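Local coordinates for tyrosine specific protein phosphatase (Trypanosoma cruzi, PDB 4AZ1), which is a protein tyrosine phosphatase that removes phosphate from tyrosine side chains by the cysteine-based chemistry of its family, at the interface of chains A and B. Sequence-based numbering; all coordinates share one arbitrary frame. Chains: chain A/B, Tyrosine specific protein phosphatase.

Contact 1: the interface of chains A and B. Residues chain A 98, 101, 132-133, 143; chain B 46, 52.
B:Leu52 has helix-like backbone torsions (psi -33°) although it lies in a loop, while A:Arg132 opposite it is extended and turns its carbonyl O toward chain B. In this patch one leucine of chain B packs among A:Ile101, A:Ile143 and the backbone of A:Arg132 and A:Tyr133. CG of B:Leu52 is anti to the backbone N (chi1 -162°), which aims the side chain at chain A, and chi2 of 62° puts CD2 in front. B:Leu52 CD2 comes to 3.2 Å from A:Arg132 O, a tight approach to a carbonyl. B:Leu52 CD2 also lies 3.8 Å from A:Tyr133 CA. The tip CD1 of A:Ile143 meets B:Leu52 CD2 obliquely at 4.0 Å. A:Ile101 crosses the leucine at about a right angle, with CG2 and CD1 both near the same methyl. B:Arg46 braces the leucine from its own chain. B:Arg46 NH2 bonds B:Leu52 O at 2.8 Å, on a lone pair in the carbonyl plane and almost within the guanidinium plane. B:Arg46 NH2 also binds water 1 at 2.7 Å, and this water bonds A:Arg132 O, so the polar link across is water-mediated. The guanidinium tip faces the two methyls of A:Val98, with A:Val98 CG2 3.8 Å from B:Arg46 NH2. CG1 of A:Val98 leans on B:Leu52 O. The site anchors the substrate-recognition loop of chain B on chain A, in what may be only a crystal contact.

Contact 2: the interface of chains A and B. Residues chain A 98-99, 102, 144-147; chain B 50-54, 197, 228, 272.
Two backbone N-H groups of chain A grip the carboxylate of B:Asp53. A:Ser146 N bonds B:Asp53 OD1 at 2.8 Å, and A:Gly147 N bonds B:Asp53 OD2 at 2.8 Å. Each oxygen uses its syn lone pair. B:Asp53 OD2 is 3.2 Å from A:Ser146 N, at most a weaker second acceptor. One residue pair back, B:Leu52 N bonds A:Ala144 O at 3.0 Å, nearly along the C=O axis. Water 2 joins A:Ala144 N to B:Arg50 O. A:Ser146 points into the active-site mouth of chain B. Its CB sits over one face of the B:Tyr51 ring, offset toward the rim, and packs against B:Ile54 CG1. A:Ala144 CB touches CD1 and CE1 of the same ring. B:Arg50 CG lies against the opposite face. A:Ser146 OG, anti to the backbone N (chi1 174°), is 3.4 Å from B:Ala228 CB, in the signature P-loop. B:Tyr51 and B:Asp53 belong to the phosphotyrosine-recognition loop of the family, and here they hold a strand end of chain A in a way that may resemble substrate-peptide binding. CG of B:Asp53 takes the crowded position (chi1 58°), turning the carboxylate toward chain A, where A:Pro102 CG packs on its CB. A:Val145 crosses it at about a right angle. The Q-loop glutamine extends B:Gln272 NE2 to A:Ser146 OG at 3.3 Å, with OG 20° out of the amide plane.

Contact 1: the interface of chains A and B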
# COMPACT_ATOMS: atom_id res chain seq x y z
N VAL A 98 -1.80 5.32 1.34
CA VAL A 98 -0.64 4.45 1.13
C VAL A 98 -0.87 3.04 1.66
O VAL A 98 -0.68 2.06 0.93
CB VAL A 98 0.65 5.08 1.71
CG1 VAL A 98 1.80 4.06 1.77
CG2 VAL A 98 1.05 6.29 0.86
N ILE A 101 -3.34 1.11 -0.55
CA ILE A 101 -3.01 0.84 -1.95
C ILE A 101 -2.92 -0.66 -2.29
O ILE A 101 -3.39 -1.06 -3.36
CB ILE A 101 -1.75 1.62 -2.41
CG1 ILE A 101 -2.10 3.09 -2.60
CG2 ILE A 101 -1.17 1.06 -3.73
CD1 ILE A 101 -0.87 3.99 -2.83
N ARG A 132 0.22 8.25 -5.21
CA ARG A 132 0.60 7.52 -6.43
C ARG A 132 0.55 6.00 -6.27
O ARG A 132 1.08 5.43 -5.29
CB ARG A 132 2.00 7.94 -6.88
CG ARG A 132 2.44 7.26 -8.18
CD ARG A 132 3.74 7.88 -8.71
NE ARG A 132 4.75 7.93 -7.66
CZ ARG A 132 5.51 6.89 -7.32
NH1 ARG A 132 5.38 5.72 -7.94
NH2 ARG A 132 6.41 7.02 -6.35
N TYR A 133 -0.08 5.33 -7.23
CA TYR A 133 -0.09 3.88 -7.24
C TYR A 133 0.41 3.30 -8.57
O TYR A 133 0.27 2.10 -8.82
CB TYR A 133 -1.47 3.34 -6.87
CG TYR A 133 -2.59 3.97 -7.68
CD1 TYR A 133 -2.94 3.45 -8.92
CD2 TYR A 133 -3.31 5.05 -7.19
CE1 TYR A 133 -3.98 4.00 -9.67
CE2 TYR A 133 -4.36 5.62 -7.94
CZ TYR A 133 -4.68 5.09 -9.17
OH TYR A 133 -5.70 5.63 -9.92
N ILE A 143 6.78 -1.06 -10.09
CA ILE A 143 6.83 -0.95 -8.63
C ILE A 143 6.02 -2.09 -8.01
O ILE A 143 5.21 -2.74 -8.68
CB ILE A 143 6.29 0.40 -8.15
CG1 ILE A 143 4.85 0.59 -8.63
CG2 ILE A 143 7.17 1.54 -8.64
CD1 ILE A 143 4.26 1.95 -8.26
N ARG B 46 11.41 7.93 -0.85
CA ARG B 46 10.59 6.97 -1.58
C ARG B 46 11.41 6.21 -2.62
O ARG B 46 11.23 5.00 -2.81
CB ARG B 46 9.43 7.73 -2.26
CG ARG B 46 8.09 7.00 -2.25
CD ARG B 46 7.50 6.85 -0.83
NE ARG B 46 6.35 5.94 -0.82
CZ ARG B 46 5.10 6.30 -1.12
NH1 ARG B 46 4.81 7.57 -1.45
NH2 ARG B 46 4.13 5.39 -1.09
N LEU B 52 6.09 0.27 -2.36
CA LEU B 52 5.27 1.48 -2.24
C LEU B 52 4.58 1.59 -0.88
O LEU B 52 4.40 2.70 -0.35
CB LEU B 52 4.21 1.49 -3.34
CG LEU B 52 3.53 2.81 -3.66
CD1 LEU B 52 4.57 3.80 -4.15
CD2 LEU B 52 2.46 2.59 -4.72
O HOH W 1 2.11 6.19 -2.77

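Contact 2: the interface of chains A and B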
# COMPACT_ATOMS: atom_id res chain seq x y z
N VAL A 98 -1.80 5.32 1.34
CA VAL A 98 -0.64 4.45 1.13
C VAL A 98 -0.87 3.04 1.66
O VAL A 98 -0.68 2.06 0.93
CB VAL A 98 0.65 5.08 1.71
CG1 VAL A 98 1.80 4.06 1.77
CG2 VAL A 98 1.05 6.29 0.86
N GLN A 99 -1.34 2.93 2.90
CA GLN A 99 -1.54 1.61 3.49
C GLN A 99 -2.75 0.88 2.90
O GLN A 99 -2.96 -0.30 3.16
CB GLN A 99 -1.63 1.70 5.01
CG GLN A 99 -0.43 2.40 5.67
CD GLN A 99 0.91 1.69 5.48
OE1 GLN A 99 0.97 0.55 5.00
NE2 GLN A 99 1.99 2.36 5.86
N PRO A 102 -2.35 -1.50 -1.40
CA PRO A 102 -2.31 -2.92 -1.78
C PRO A 102 -3.73 -3.48 -1.95
O PRO A 102 -3.96 -4.28 -2.87
CB PRO A 102 -1.61 -3.59 -0.59
CG PRO A 102 -0.80 -2.50 0.05
CD PRO A 102 -1.60 -1.25 -0.14
N ALA A 144 6.24 -2.35 -6.72
CA ALA A 144 5.54 -3.45 -6.05
C ALA A 144 4.92 -3.04 -4.70
O ALA A 144 5.37 -2.07 -4.07
CB ALA A 144 6.47 -4.65 -5.88
N VAL A 145 3.87 -3.74 -4.30
CA VAL A 145 3.36 -3.63 -2.93
C VAL A 145 3.68 -4.94 -2.22
O VAL A 145 3.76 -6.00 -2.85
CB VAL A 145 1.85 -3.30 -2.86
CG1 VAL A 145 1.58 -1.87 -3.33
CG2 VAL A 145 1.02 -4.32 -3.67
N SER A 146 3.90 -4.85 -0.92
CA SER A 146 4.24 -6.04 -0.17
C SER A 146 2.97 -6.66 0.41
O SER A 146 2.88 -7.88 0.60
CB SER A 146 5.22 -5.68 0.94
OG SER A 146 5.47 -6.80 1.77
N GLY A 147 1.98 -5.80 0.69
CA GLY A 147 0.74 -6.23 1.31
C GLY A 147 -0.08 -7.18 0.45
O GLY A 147 0.13 -7.25 -0.77
N ARG B 50 11.85 -0.32 -1.23
CA ARG B 50 11.61 -1.44 -2.12
C ARG B 50 10.12 -1.56 -2.46
O ARG B 50 9.76 -2.00 -3.56
CB ARG B 50 12.14 -2.74 -1.51
CG ARG B 50 11.98 -3.94 -2.44
CD ARG B 50 12.76 -5.13 -1.90
NE ARG B 50 14.19 -4.87 -1.91
CZ ARG B 50 14.97 -5.01 -2.98
NH1 ARG B 50 14.43 -5.42 -4.12
NH2 ARG B 50 16.27 -4.75 -2.92
N TYR B 51 9.27 -1.13 -1.54
CA TYR B 51 7.83 -1.31 -1.70
C TYR B 51 7.06 -0.01 -1.48
O TYR B 51 7.34 0.73 -0.53
CB TYR B 51 7.34 -2.40 -0.74
CG TYR B 51 7.88 -3.77 -1.06
CD1 TYR B 51 7.41 -4.48 -2.16
CD2 TYR B 51 8.88 -4.35 -0.28
CE1 TYR B 51 7.89 -5.73 -2.47
CE2 TYR B 51 9.38 -5.63 -0.59
CZ TYR B 51 8.88 -6.30 -1.68
OH TYR B 51 9.34 -7.54 -2.03
N LEU B 52 6.09 0.27 -2.36
CA LEU B 52 5.27 1.48 -2.24
C LEU B 52 4.58 1.59 -0.88
O LEU B 52 4.40 2.70 -0.35
CB LEU B 52 4.21 1.49 -3.34
CG LEU B 52 3.53 2.81 -3.66
CD1 LEU B 52 4.57 3.80 -4.15
CD2 LEU B 52 2.46 2.59 -4.72
N ASP B 53 4.23 0.44 -0.29
CA ASP B 53 3.39 0.43 0.91
C ASP B 53 4.15 0.27 2.21
O ASP B 53 3.54 0.29 3.30
CB ASP B 53 2.29 -0.65 0.81
CG ASP B 53 2.85 -2.06 0.60
OD1 ASP B 53 3.88 -2.20 -0.09
OD2 ASP B 53 2.25 -3.03 1.12
N ILE B 54 5.48 0.12 2.12
CA ILE B 54 6.28 -0.18 3.31
C ILE B 54 7.21 0.97 3.71
O ILE B 54 8.28 1.17 3.11
CB ILE B 54 7.09 -1.49 3.16
CG1 ILE B 54 6.18 -2.67 2.77
CG2 ILE B 54 7.88 -1.77 4.44
CD1 ILE B 54 4.96 -2.92 3.71
N HIS B 197 6.00 -14.34 2.53
CA HIS B 197 4.66 -14.52 3.10
C HIS B 197 4.42 -15.92 3.69
O HIS B 197 3.27 -16.36 3.85
CB HIS B 197 3.57 -14.18 2.07
CG HIS B 197 3.94 -13.07 1.14
ND1 HIS B 197 4.03 -11.75 1.55
CD2 HIS B 197 4.25 -13.07 -0.18
CE1 HIS B 197 4.38 -11.00 0.52
NE2 HIS B 197 4.52 -11.77 -0.54
N ALA B 228 10.69 -7.03 2.36
CA ALA B 228 10.09 -5.78 2.85
C ALA B 228 10.61 -5.40 4.23
O ALA B 228 10.60 -4.23 4.61
CB ALA B 228 8.57 -5.90 2.86
N GLN B 272 3.58 -10.13 9.19
CA GLN B 272 2.53 -9.78 8.22
C GLN B 272 1.35 -10.73 8.14
O GLN B 272 0.20 -10.30 8.13
CB GLN B 272 3.12 -9.66 6.81
CG GLN B 272 3.99 -8.45 6.56
CD GLN B 272 4.42 -8.34 5.09
OE1 GLN B 272 5.46 -8.86 4.69
NE2 GLN B 272 3.60 -7.66 4.29
O HOH W 2 8.43 -0.77 -5.72

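Contact 1 and contact 2 have centres about 8 Å apart and form one continuous patch. They share A:Val98 and B:Leu52. The 3-10 helix 98-100, helix 101-110 and strand 142-145 of chain A serve both, as does the recognition loop of chain B. Contact 1 seats the flank of that loop, and contact 2 brings chain A to the catalytic pocket. In these patches the chains contribute different segments, and the whole interface is not an exact two-fold. Chain A may hinder substrate at the pocket of chain B. The pairing may be a crystal contact; the structure alone does not show whether it forms in solution.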